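Local coordinates for response regulator receiver domain protein (CheY-like) (Methylobacillus flagellatus KT, PDB 3I42) that probably acts as a CheY-like signalling receiver, taking a phosphoryl group onto an aspartate to relay a two-component signal, at residues 80-85 with 97-102; 21-26 with 110-115; 6-11 with 50-55; 11-16 with 30-35. All blocks are in the same frame, centred on the assembly; numbering follows the deposited sequence.

Contact 1 (80-85 with 97-102); sequences FVAVSG and ELFDFY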
loop_
_atom_site.group_PDB
_atom_site.type_symbol
_atom_site.label_atom_id
_atom_site.label_comp_id
_atom_site.label_asym_id
_atom_site.label_seq_id
_atom_site.Cartn_x
_atom_site.Cartn_y
_atom_site.Cartn_z
ATOM N N PHE A 80 5.783 2.330 8.969
ATOM C CA PHE A 80 4.760 3.312 9.314
ATOM C C PHE A 80 3.422 2.675 9.080
ATOM O O PHE A 80 3.197 2.128 8.003
ATOM C CB PHE A 80 4.884 4.601 8.446
ATOM C CG PHE A 80 6.160 5.362 8.699
ATOM C CD1 PHE A 80 6.231 6.290 9.709
ATOM C CD2 PHE A 80 7.313 5.097 7.945
ATOM C CE1 PHE A 80 7.437 6.955 10.006
ATOM C CE2 PHE A 80 8.522 5.771 8.200
ATOM C CZ PHE A 80 8.574 6.696 9.250
ATOM N N VAL A 81 2.534 2.786 10.076
ATOM C CA VAL A 81 1.233 2.114 10.076
ATOM C C VAL A 81 0.155 3.172 10.196
ATOM O O VAL A 81 0.210 3.993 11.106
ATOM C CB VAL A 81 1.096 1.175 11.325
ATOM C CG1 VAL A 81 -0.120 0.274 11.199
ATOM C CG2 VAL A 81 2.361 0.351 11.522
ATOM N N ALA A 82 -0.824 3.157 9.293
ATOM C CA ALA A 82 -1.966 4.071 9.339
ATOM C C ALA A 82 -3.031 3.466 10.216
ATOM O O ALA A 82 -3.382 2.299 10.054
ATOM C CB ALA A 82 -2.559 4.264 7.964
ATOM N N VAL A 83 -3.607 4.269 11.089
ATOM C CA VAL A 83 -4.650 3.777 11.957
ATOM C C VAL A 83 -5.866 4.635 11.688
ATOM O O VAL A 83 -5.862 5.827 11.982
ATOM C CB VAL A 83 -4.226 3.878 13.437
ATOM C CG1 VAL A 83 -5.381 3.519 14.359
ATOM C CG2 VAL A 83 -2.970 3.010 13.694
ATOM N N SER A 84 -6.885 4.036 11.090
ATOM C CA SER A 84 -8.026 4.801 10.646
ATOM C C SER A 84 -9.313 4.238 11.189
ATOM O O SER A 84 -9.439 3.034 11.369
ATOM C CB SER A 84 -8.100 4.766 9.124
ATOM O OG SER A 84 -9.234 5.522 8.671
ATOM N N GLY A 85 -10.292 5.107 11.403
ATOM C CA GLY A 85 -11.666 4.649 11.631
ATOM C C GLY A 85 -12.368 4.210 10.346
ATOM O O GLY A 85 -13.325 3.432 10.390
ATOM N N GLU A 97 0.564 4.471 -0.780
ATOM C CA GLU A 97 1.981 4.519 -1.143
ATOM C C GLU A 97 2.901 4.779 0.039
ATOM O O GLU A 97 3.986 4.205 0.107
ATOM C CB GLU A 97 2.210 5.536 -2.255
ATOM C CG GLU A 97 1.491 5.146 -3.544
ATOM C CD GLU A 97 1.555 6.203 -4.613
ATOM O OE1 GLU A 97 1.682 7.382 -4.245
ATOM O OE2 GLU A 97 1.470 5.858 -5.816
ATOM N N LEU A 98 2.471 5.635 0.960
ATOM C CA LEU A 98 3.357 6.139 2.030
ATOM C C LEU A 98 3.313 5.388 3.359
ATOM O O LEU A 98 4.201 5.567 4.208
ATOM C CB LEU A 98 3.053 7.612 2.285
ATOM C CG LEU A 98 3.493 8.618 1.225
ATOM C CD1 LEU A 98 2.544 9.789 1.248
ATOM C CD2 LEU A 98 4.926 9.057 1.497
ATOM N N PHE A 99 2.279 4.573 3.571
ATOM C CA PHE A 99 2.286 3.706 4.767
ATOM C C PHE A 99 2.639 2.289 4.369
ATOM O O PHE A 99 2.410 1.876 3.242
ATOM C CB PHE A 99 0.943 3.702 5.452
ATOM C CG PHE A 99 0.615 4.962 6.144
ATOM C CD1 PHE A 99 1.057 5.187 7.449
ATOM C CD2 PHE A 99 -0.173 5.917 5.517
ATOM C CE1 PHE A 99 0.739 6.369 8.116
ATOM C CE2 PHE A 99 -0.493 7.116 6.172
ATOM C CZ PHE A 99 -0.043 7.341 7.478
ATOM N N ASP A 100 3.205 1.545 5.302
ATOM C CA ASP A 100 3.593 0.170 5.040
ATOM C C ASP A 100 2.493 -0.814 5.462
ATOM O O ASP A 100 2.351 -1.880 4.864
ATOM C CB ASP A 100 4.903 -0.127 5.783
ATOM C CG ASP A 100 6.031 0.826 5.388
ATOM O OD1 ASP A 100 6.457 0.785 4.217
ATOM O OD2 ASP A 100 6.479 1.614 6.248
ATOM N N PHE A 101 1.741 -0.450 6.500
ATOM C CA PHE A 101 0.677 -1.294 7.051
ATOM C C PHE A 101 -0.490 -0.421 7.425
ATOM O O PHE A 101 -0.359 0.777 7.622
ATOM C CB PHE A 101 1.144 -2.091 8.302
ATOM C CG PHE A 101 2.418 -2.875 8.097
ATOM C CD1 PHE A 101 2.394 -4.155 7.563
ATOM C CD2 PHE A 101 3.645 -2.328 8.439
ATOM C CE1 PHE A 101 3.574 -4.854 7.362
ATOM C CE2 PHE A 101 4.839 -3.041 8.259
ATOM C CZ PHE A 101 4.808 -4.288 7.720
ATOM N N TYR A 102 -1.654 -1.031 7.527
ATOM C CA TYR A 102 -2.867 -0.280 7.710
ATOM C C TYR A 102 -3.694 -1.034 8.747
ATOM O O TYR A 102 -3.774 -2.242 8.687
ATOM C CB TYR A 102 -3.609 -0.122 6.356
ATOM C CG TYR A 102 -2.683 0.102 5.159
ATOM C CD1 TYR A 102 -2.392 1.409 4.667
ATOM C CD2 TYR A 102 -2.091 -0.981 4.515
ATOM C CE1 TYR A 102 -1.515 1.603 3.544
ATOM C CE2 TYR A 102 -1.212 -0.796 3.424
ATOM C CZ TYR A 102 -0.939 0.488 2.949
ATOM O OH TYR A 102 -0.082 0.605 1.876
#

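Contact 2 (21-26 with 110-115); sequences ELLEML and ASLEPI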
loop_
_atom_site.group_PDB
_atom_site.type_symbol
_atom_site.label_atom_id
_atom_site.label_comp_id
_atom_site.label_asym_id
_atom_site.label_seq_id
_atom_site.Cartn_x
_atom_site.Cartn_y
_atom_site.Cartn_z
ATOM N N GLU A 21 -0.519 -0.726 25.858
ATOM C CA GLU A 21 -0.676 -2.003 26.595
ATOM C C GLU A 21 -0.675 -3.195 25.655
ATOM O O GLU A 21 0.005 -4.189 25.876
ATOM C CB GLU A 21 -2.015 -2.019 27.321
ATOM C CG GLU A 21 -2.109 -1.213 28.602
ATOM C CD GLU A 21 -3.369 -1.598 29.415
ATOM O OE1 GLU A 21 -4.345 -0.791 29.466
ATOM O OE2 GLU A 21 -3.372 -2.733 29.979
ATOM N N LEU A 22 -1.440 -3.087 24.580
ATOM C CA LEU A 22 -1.504 -4.161 23.622
ATOM C C LEU A 22 -0.146 -4.452 23.012
ATOM O O LEU A 22 0.233 -5.629 22.911
ATOM C CB LEU A 22 -2.504 -3.838 22.519
ATOM C CG LEU A 22 -3.989 -3.607 22.825
ATOM C CD1 LEU A 22 -4.742 -3.292 21.531
ATOM C CD2 LEU A 22 -4.639 -4.785 23.590
ATOM N N LEU A 23 0.564 -3.403 22.563
ATOM C CA LEU A 23 1.871 -3.577 21.933
ATOM C C LEU A 23 2.811 -4.265 22.919
ATOM O O LEU A 23 3.572 -5.174 22.548
ATOM C CB LEU A 23 2.475 -2.227 21.482
ATOM C CG LEU A 23 1.811 -1.520 20.292
ATOM C CD1 LEU A 23 2.436 -0.192 20.027
ATOM C CD2 LEU A 23 1.941 -2.366 19.048
ATOM N N GLU A 24 2.763 -3.824 24.169
ATOM C CA GLU A 24 3.592 -4.410 25.216
ATOM C C GLU A 24 3.274 -5.888 25.489
ATOM O O GLU A 24 4.168 -6.712 25.612
ATOM C CB GLU A 24 3.462 -3.589 26.485
ATOM C CG GLU A 24 4.217 -2.280 26.379
ATOM C CD GLU A 24 4.062 -1.421 27.628
ATOM O OE1 GLU A 24 3.064 -1.616 28.379
ATOM O OE2 GLU A 24 4.942 -0.552 27.863
ATOM N N MET A 25 1.996 -6.227 25.530
ATOM C CA MET A 25 1.607 -7.630 25.640
ATOM C C MET A 25 2.161 -8.471 24.494
ATOM O O MET A 25 2.302 -9.682 24.626
ATOM C CB MET A 25 0.095 -7.750 25.657
ATOM C CG MET A 25 -0.554 -7.533 27.018
ATOM S SD MET A 25 -2.314 -7.928 26.872
ATOM C CE MET A 25 -2.214 -9.281 25.763
ATOM N N LEU A 26 2.449 -7.842 23.354
ATOM C CA LEU A 26 2.939 -8.591 22.194
ATOM C C LEU A 26 4.447 -8.522 22.093
ATOM O O LEU A 26 5.013 -9.045 21.143
ATOM C CB LEU A 26 2.294 -8.104 20.903
ATOM C CG LEU A 26 0.859 -8.550 20.593
ATOM C CD1 LEU A 26 0.142 -7.549 19.648
ATOM C CD2 LEU A 26 0.831 -9.960 20.010
ATOM N N ALA A 110 -5.182 -9.165 17.636
ATOM C CA ALA A 110 -5.234 -10.050 16.460
ATOM C C ALA A 110 -4.846 -9.310 15.191
ATOM O O ALA A 110 -4.261 -9.886 14.267
ATOM C CB ALA A 110 -6.626 -10.642 16.284
ATOM N N SER A 111 -5.229 -8.050 15.123
ATOM C CA SER A 111 -4.948 -7.260 13.936
ATOM C C SER A 111 -3.501 -6.755 13.997
ATOM O O SER A 111 -2.820 -6.672 12.970
ATOM C CB SER A 111 -5.985 -6.141 13.794
ATOM O OG SER A 111 -6.011 -5.317 14.953
ATOM N N LEU A 112 -3.020 -6.487 15.220
ATOM C CA LEU A 112 -1.632 -6.082 15.458
ATOM C C LEU A 112 -0.599 -7.156 15.229
ATOM O O LEU A 112 0.459 -6.895 14.661
ATOM C CB LEU A 112 -1.429 -5.536 16.882
ATOM C CG LEU A 112 -1.785 -4.087 17.161
ATOM C CD1 LEU A 112 -1.626 -3.845 18.659
ATOM C CD2 LEU A 112 -0.891 -3.157 16.344
ATOM N N GLU A 113 -0.901 -8.367 15.668
ATOM C CA GLU A 113 0.083 -9.436 15.622
ATOM C C GLU A 113 0.766 -9.663 14.228
ATOM O O GLU A 113 1.987 -9.717 14.171
ATOM C CB GLU A 113 -0.472 -10.720 16.272
ATOM C CG GLU A 113 0.540 -11.853 16.389
ATOM C CD GLU A 113 0.552 -12.735 15.160
ATOM O OE1 GLU A 113 -0.517 -12.865 14.517
ATOM O OE2 GLU A 113 1.621 -13.297 14.838
ATOM N N PRO A 114 0.005 -9.766 13.111
ATOM C CA PRO A 114 0.713 -9.954 11.821
ATOM C C PRO A 114 1.645 -8.795 11.421
ATOM O O PRO A 114 2.682 -9.027 10.802
ATOM C CB PRO A 114 -0.420 -10.085 10.791
ATOM C CG PRO A 114 -1.652 -9.617 11.459
ATOM C CD PRO A 114 -1.463 -9.737 12.941
ATOM N N ILE A 115 1.285 -7.568 11.796
ATOM C CA ILE A 115 2.139 -6.399 11.551
ATOM C C ILE A 115 3.457 -6.539 12.299
ATOM O O ILE A 115 4.534 -6.330 11.747
ATOM C CB ILE A 115 1.459 -5.075 11.996
ATOM C CG1 ILE A 115 0.192 -4.820 11.169
ATOM C CG2 ILE A 115 2.435 -3.914 11.874
ATOM C CD1 ILE A 115 -0.590 -3.591 11.591
#

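Contact 3 (6-11 with 50-55); sequences ALIVED and AVFIDL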
loop_
_atom_site.group_PDB
_atom_site.type_symbol
_atom_site.label_atom_id
_atom_site.label_comp_id
_atom_site.label_asym_id
_atom_site.label_seq_id
_atom_site.Cartn_x
_atom_site.Cartn_y
_atom_site.Cartn_z
ATOM N N ALA A 6 8.252 0.878 19.454
ATOM C CA ALA A 6 7.156 1.446 18.688
ATOM C C ALA A 6 6.839 2.836 19.207
ATOM O O ALA A 6 6.982 3.099 20.390
ATOM C CB ALA A 6 5.923 0.550 18.768
ATOM N N LEU A 7 6.436 3.721 18.294
ATOM C CA LEU A 7 5.925 5.030 18.642
ATOM C C LEU A 7 4.477 5.077 18.219
ATOM O O LEU A 7 4.126 4.753 17.086
ATOM C CB LEU A 7 6.727 6.154 17.956
ATOM C CG LEU A 7 6.226 7.607 18.179
ATOM C CD1 LEU A 7 6.627 8.148 19.531
ATOM C CD2 LEU A 7 6.722 8.564 17.084
ATOM N N ILE A 8 3.639 5.473 19.156
ATOM C CA ILE A 8 2.242 5.643 18.892
ATOM C C ILE A 8 1.914 7.124 18.838
ATOM O O ILE A 8 2.255 7.876 19.756
ATOM C CB ILE A 8 1.401 4.998 20.015
ATOM C CG1 ILE A 8 1.642 3.502 20.058
ATOM C CG2 ILE A 8 -0.079 5.303 19.839
ATOM C CD1 ILE A 8 1.355 2.941 21.509
ATOM N N VAL A 9 1.226 7.532 17.772
ATOM C CA VAL A 9 0.798 8.926 17.622
ATOM C C VAL A 9 -0.716 9.020 17.653
ATOM O O VAL A 9 -1.421 8.627 16.703
ATOM C CB VAL A 9 1.346 9.582 16.311
ATOM C CG1 VAL A 9 0.949 11.061 16.270
ATOM C CG2 VAL A 9 2.884 9.416 16.207
ATOM N N GLU A 10 -1.215 9.581 18.736
ATOM C CA GLU A 10 -2.624 9.471 19.048
ATOM C C GLU A 10 -2.901 10.487 20.132
ATOM O O GLU A 10 -2.180 10.519 21.149
ATOM C CB GLU A 10 -2.918 8.033 19.548
ATOM C CG GLU A 10 -4.188 7.870 20.367
ATOM C CD GLU A 10 -5.430 8.369 19.645
ATOM O OE1 GLU A 10 -5.658 7.943 18.492
ATOM O OE2 GLU A 10 -6.188 9.181 20.239
ATOM N N ASP A 11 -3.921 11.313 19.925
ATOM C CA ASP A 11 -4.186 12.433 20.841
ATOM C C ASP A 11 -5.029 12.128 22.075
ATOM O O ASP A 11 -4.995 12.913 23.036
ATOM C CB ASP A 11 -4.798 13.624 20.108
ATOM C CG ASP A 11 -6.006 13.246 19.304
ATOM O OD1 ASP A 11 -5.940 12.248 18.548
ATOM O OD2 ASP A 11 -7.026 13.967 19.431
ATOM N N ALA A 50 8.719 0.773 14.471
ATOM C CA ALA A 50 7.352 0.921 13.953
ATOM C C ALA A 50 6.721 2.179 14.524
ATOM O O ALA A 50 6.866 2.476 15.699
ATOM C CB ALA A 50 6.501 -0.289 14.303
ATOM N N VAL A 51 6.033 2.920 13.668
ATOM C CA VAL A 51 5.370 4.146 14.080
ATOM C C VAL A 51 3.900 4.020 13.691
ATOM O O VAL A 51 3.585 3.793 12.514
ATOM C CB VAL A 51 6.034 5.399 13.420
ATOM C CG1 VAL A 51 5.302 6.698 13.777
ATOM C CG2 VAL A 51 7.526 5.497 13.795
ATOM N N PHE A 52 3.005 4.154 14.670
ATOM C CA PHE A 52 1.551 4.015 14.420
ATOM C C PHE A 52 0.927 5.373 14.444
ATOM O O PHE A 52 1.008 6.061 15.464
ATOM C CB PHE A 52 0.849 3.118 15.453
ATOM C CG PHE A 52 1.388 1.716 15.477
ATOM C CD1 PHE A 52 0.748 0.710 14.773
ATOM C CD2 PHE A 52 2.532 1.420 16.214
ATOM C CE1 PHE A 52 1.232 -0.573 14.769
ATOM C CE2 PHE A 52 3.052 0.132 16.234
ATOM C CZ PHE A 52 2.408 -0.873 15.495
ATOM N N ILE A 53 0.330 5.763 13.318
ATOM C CA ILE A 53 -0.182 7.129 13.176
ATOM C C ILE A 53 -1.688 7.134 12.974
ATOM O O ILE A 53 -2.176 6.615 11.977
ATOM C CB ILE A 53 0.507 7.885 11.996
ATOM C CG1 ILE A 53 2.000 8.056 12.249
ATOM C CG2 ILE A 53 -0.103 9.275 11.800
ATOM C CD1 ILE A 53 2.810 8.200 10.978
ATOM N N ASP A 54 -2.417 7.720 13.922
ATOM C CA ASP A 54 -3.814 8.030 13.729
ATOM C C ASP A 54 -3.957 8.991 12.566
ATOM O O ASP A 54 -3.171 9.935 12.422
ATOM C CB ASP A 54 -4.396 8.637 15.004
ATOM C CG ASP A 54 -5.928 8.562 15.047
ATOM O OD1 ASP A 54 -6.611 9.089 14.130
ATOM O OD2 ASP A 54 -6.449 7.960 16.013
ATOM N N LEU A 55 -4.938 8.762 11.708
ATOM C CA LEU A 55 -5.027 9.585 10.515
ATOM C C LEU A 55 -5.675 10.940 10.812
ATOM O O LEU A 55 -5.625 11.852 9.970
ATOM C CB LEU A 55 -5.743 8.851 9.375
ATOM C CG LEU A 55 -5.025 7.658 8.764
ATOM C CD1 LEU A 55 -5.791 7.153 7.546
ATOM C CD2 LEU A 55 -3.587 7.953 8.366
#

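Contact 4 (11-16 with 30-35); sequences DYQAAA and ADYVMS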
loop_
_atom_site.group_PDB
_atom_site.type_symbol
_atom_site.label_atom_id
_atom_site.label_comp_id
_atom_site.label_asym_id
_atom_site.label_seq_id
_atom_site.Cartn_x
_atom_site.Cartn_y
_atom_site.Cartn_z
ATOM N N ASP A 11 -3.921 11.313 19.925
ATOM C CA ASP A 11 -4.186 12.433 20.841
ATOM C C ASP A 11 -5.029 12.128 22.075
ATOM O O ASP A 11 -4.995 12.913 23.036
ATOM C CB ASP A 11 -4.798 13.624 20.108
ATOM C CG ASP A 11 -6.006 13.246 19.304
ATOM O OD1 ASP A 11 -5.940 12.248 18.548
ATOM O OD2 ASP A 11 -7.026 13.967 19.431
ATOM N N TYR A 12 -5.767 11.017 22.060
ATOM C CA TYR A 12 -6.587 10.623 23.205
ATOM C C TYR A 12 -5.789 9.772 24.187
ATOM O O TYR A 12 -5.438 8.642 23.879
ATOM C CB TYR A 12 -7.857 9.874 22.739
ATOM C CG TYR A 12 -8.803 9.541 23.886
ATOM C CD1 TYR A 12 -8.933 10.406 24.985
ATOM C CD2 TYR A 12 -9.565 8.370 23.871
ATOM C CE1 TYR A 12 -9.783 10.099 26.045
ATOM C CE2 TYR A 12 -10.432 8.066 24.924
ATOM C CZ TYR A 12 -10.530 8.927 26.000
ATOM O OH TYR A 12 -11.381 8.627 27.032
ATOM N N GLN A 13 -5.495 10.318 25.367
ATOM C CA GLN A 13 -4.642 9.612 26.327
ATOM C C GLN A 13 -5.097 8.164 26.567
ATOM O O GLN A 13 -4.308 7.226 26.433
ATOM C CB GLN A 13 -4.604 10.367 27.643
ATOM C CG GLN A 13 -3.854 9.606 28.716
ATOM C CD GLN A 13 -4.000 10.226 30.083
ATOM O OE1 GLN A 13 -4.559 11.315 30.226
ATOM N NE2 GLN A 13 -3.459 9.549 31.110
ATOM N N ALA A 14 -6.367 7.986 26.920
ATOM C CA ALA A 14 -6.881 6.655 27.221
ATOM C C ALA A 14 -6.724 5.666 26.040
ATOM O O ALA A 14 -6.312 4.533 26.251
ATOM C CB ALA A 14 -8.335 6.735 27.696
ATOM N N ALA A 15 -7.023 6.101 24.810
ATOM C CA ALA A 15 -6.763 5.261 23.619
ATOM C C ALA A 15 -5.278 4.942 23.454
ATOM O O ALA A 15 -4.903 3.834 23.070
ATOM C CB ALA A 15 -7.303 5.920 22.350
ATOM N N ALA A 16 -4.435 5.929 23.742
ATOM C CA ALA A 16 -2.992 5.766 23.609
ATOM C C ALA A 16 -2.422 4.716 24.570
ATOM O O ALA A 16 -1.631 3.855 24.166
ATOM C CB ALA A 16 -2.277 7.125 23.789
ATOM N N ALA A 30 6.932 0.590 23.841
ATOM C CA ALA A 30 6.138 1.576 23.116
ATOM C C ALA A 30 6.009 2.883 23.864
ATOM O O ALA A 30 5.703 2.859 25.044
ATOM C CB ALA A 30 4.754 1.020 22.824
ATOM N N ASP A 31 6.265 4.012 23.180
ATOM C CA ASP A 31 5.935 5.358 23.677
ATOM C C ASP A 31 4.772 5.893 22.880
ATOM O O ASP A 31 4.505 5.465 21.758
ATOM C CB ASP A 31 7.087 6.359 23.475
ATOM C CG ASP A 31 8.442 5.809 23.896
ATOM O OD1 ASP A 31 8.478 4.914 24.764
ATOM O OD2 ASP A 31 9.476 6.279 23.360
ATOM N N TYR A 32 4.112 6.874 23.441
ATOM C CA TYR A 32 3.108 7.565 22.697
ATOM C C TYR A 32 3.329 9.071 22.804
ATOM O O TYR A 32 3.859 9.562 23.802
ATOM C CB TYR A 32 1.705 7.149 23.139
ATOM C CG TYR A 32 1.192 7.675 24.482
ATOM C CD1 TYR A 32 0.603 8.940 24.580
ATOM C CD2 TYR A 32 1.233 6.866 25.643
ATOM C CE1 TYR A 32 0.117 9.418 25.801
ATOM C CE2 TYR A 32 0.759 7.326 26.878
ATOM C CZ TYR A 32 0.197 8.607 26.942
ATOM O OH TYR A 32 -0.299 9.083 28.136
ATOM N N VAL A 33 2.913 9.786 21.771
ATOM C CA VAL A 33 2.872 11.226 21.805
ATOM C C VAL A 33 1.511 11.600 21.295
ATOM O O VAL A 33 0.846 10.782 20.666
ATOM C CB VAL A 33 3.985 11.841 20.909
ATOM C CG1 VAL A 33 5.318 11.643 21.546
ATOM C CG2 VAL A 33 3.950 11.221 19.538
ATOM N N MET A 34 1.085 12.825 21.550
ATOM C CA MET A 34 -0.316 13.194 21.280
ATOM C C MET A 34 -0.498 14.234 20.149
ATOM O O MET A 34 -1.598 14.742 19.938
ATOM C CB MET A 34 -1.024 13.605 22.585
ATOM C CG MET A 34 -1.288 12.422 23.567
ATOM S SD MET A 34 -1.954 12.908 25.232
ATOM C CE MET A 34 -0.448 13.442 26.036
ATOM N N SER A 35 0.561 14.518 19.394
ATOM C CA SER A 35 0.487 15.478 18.266
ATOM C C SER A 35 1.559 15.190 17.235
ATOM O O SER A 35 2.581 14.544 17.542
ATOM C CB SER A 35 0.636 16.934 18.758
ATOM O OG SER A 35 1.926 17.134 19.334
#

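Contact 1 (80-85 with 97-102)
This is a parallel strand pairing on the flank of the central sheet, where strand 79-84 meets edge strand 101-104 and the turn that leaves helix 93-98. Asp100 and Phe101 turn their N-H groups on the carbonyl of Phe80: the bond from Asp100 N to Phe80 O is 2.8 Å long and nearly follows the C=O axis, whereas that from Phe101 N is weak. One residue pair on, Ala82 N reaches Phe101 O at 2.9 Å, in the carbonyl plane. Asp100 also grips the other end of Phe80, its OD2 accepting Phe80 N at 2.9 Å through the anti lone pair while forming a salt bridge with Arg70. The carboxylate thus satisfies a strand N-H at the sheet margin. In the alternating helix and strand order of the CheY-like receiver fold, these are the fourth and fifth strands. Phe99, just past the helix, turns CG anti to its carbonyl carbon (chi1 -71°), and the methyl of Ala82 stands over the centre of its ring, CB 3.6 Å from the centroid and 6° off the normal. The short methyl of Ala82 lets the strand lie close against the ring face. An alanine in place of Phe99 would remove the ring that Ala82 CB rests on, and would probably loosen the packing against Phe80 CB and Ile53. On the other face of the sheet, that of Val81 and Phe101, Val81 CG1 lies 3.9 Å from Phe101 CB, with Ile115 of helix 109-119 covering both.

Contact 2 (21-26 with 110-115)
Leu112 presents its isobutyl group to three leucines at and just past the end of helix 13-25, each of which meets it differently. The side chains of Leu112 and Leu23 cross at about a right angle, and their methyls meet: Leu23 CD2 rests 3.9 Å from Leu112 CD1 and about as near to its CD2. From Leu22 the contact comes instead from the root of the side chain, CB touching the same CD1 at 4.0 Å. Leu26, past the last turn of helix 13-25, crosses Leu112 obliquely and sets CD1 3.8 Å from Leu112 CB, while its second methyl, CD2, lies across Glu113 at 4.0 Å from CB. Glu113, with CG anti to the backbone N (chi1 -174°), bends at chi2 and carries its carboxylate away, so only its aliphatic base joins the apolar patch. Branched, uncharged leucines suit a seam held by methyl packing without any hydrogen bond. An alanine at Leu26 would remove both methyl contacts and would probably leave the base of Glu113 less well covered. Ile109 and Leu116 of helix 109-119 extend the patch on Leu22 and Leu26, while Leu23 and Leu112 converge on Phe52 of the central strand 50-54, joining the two helices to one face of the sheet.

Contact 3 (6-11 with 50-55)
Four backbone hydrogen bonds zip strand 4-9 to strand 50-54 in parallel register, the two running 10° from one another. Leu7 serves twice, its N donating to Ala50 O at 2.9 Å and its O receiving Phe52 N at 2.7 Å. Phe52 O then takes Val9 N, also at 2.7 Å, almost straight along the C=O axis, and Val9 O takes Asp54 N at 3.1 Å. The N-H and C=O groups of Ala6 and Ile8 turn the other way and pair with strand 28-33, so strand 4-9 is hydrogen-bonded along both edges; Val51 and Ile53 likewise bond to Val81 of strand 79-84. Leu7, Val9, Val51 and Ile53 line one sheet face with beta-branched or leucine methyls; on the other, Ala6 CB meets the Phe52 ring at its edge, 3.9 Å from CE2, a small partner for a broad ring. At the C-terminal ends the apolar chains give way to acids. Glu10 OE1 comes within 2.6 Å of Asp54 OD2, the carboxylate planes 64° apart. Two acid oxygens this close suggest that one group probably holds a proton. Asp54 OD2 also forms a salt bridge with Lys105, and its OD1 accepts Asn56 N; Glu10 OE2 accepts Tyr12 N. Asp54 is the predicted phosphorylation site, unmodified here, and the cluster of Glu10, Asp11, Asp54 and Lys105 resembles the acidic pocket of response-regulator receiver domains.

Contact 4 (11-16 with 30-35)
Asp11 opens the contact by packing against the residue that follows strand 28-33: its CB lies 3.4 Å from Met34 O, while the CB of Met34 sits 3.8 Å from Asp11 CA. The flexible thioether then runs along the Asp11 backbone, SD reaching Asp11 O at 3.8 Å, a path that suits the unbranched CB-CG-SD chain of methionine. Tyr12 takes the N-cap position, and its carbonyl receives Ala16 N to start the helix. Gln13 extends from a CG anti to the backbone N, and that CG touches Tyr32 OH at 3.6 Å; the amide plane is tilted 21° from the ring, and its NE2 is hydrogen-bonded to Glu17. One turn further on, Ala16 brings its methyl over the face of the Tyr32 ring, CB 3.7 Å from the centroid and displaced toward CD1. The alignment, 20° off the ring normal, makes a CH-pi contact, and a side chain as short as alanine's suits so close an approach of helix to strand. Tyr32 holds its CG in the crowded position between N and C (chi1 74°), which swings the ring beneath the helix, with Met34 CG lying in plane at its edge. The arrangement closes the beta-alpha-beta unit of strand 4-9, helix 13-25 and strand 28-33, where Tyr32 also packs on Ile8 of the neighbouring strand and on Glu17 and Lys20 of the helix.

From the N terminus, strand 4-9 passes through Asp11 into helix 13-25, and contact 4 closes the first loop when strand 28-33 returns beside it. Contact 3 closes next, at strand 50-54, and encloses contact 4, with which it shares Asp11. Contact 1 follows in series, adding strands 79-84 and 101-104 to the same sheet; the backbone of Val81 is hydrogen-bonded to Val51 and Ile53 of contact 3. Contact 2 closes last: it encloses contact 1 and crosses contacts 3 and 4. Its Leu23 packs on Ile8 and Ala30, and Ile115 on Val81, tying the first and last helices to the sheet.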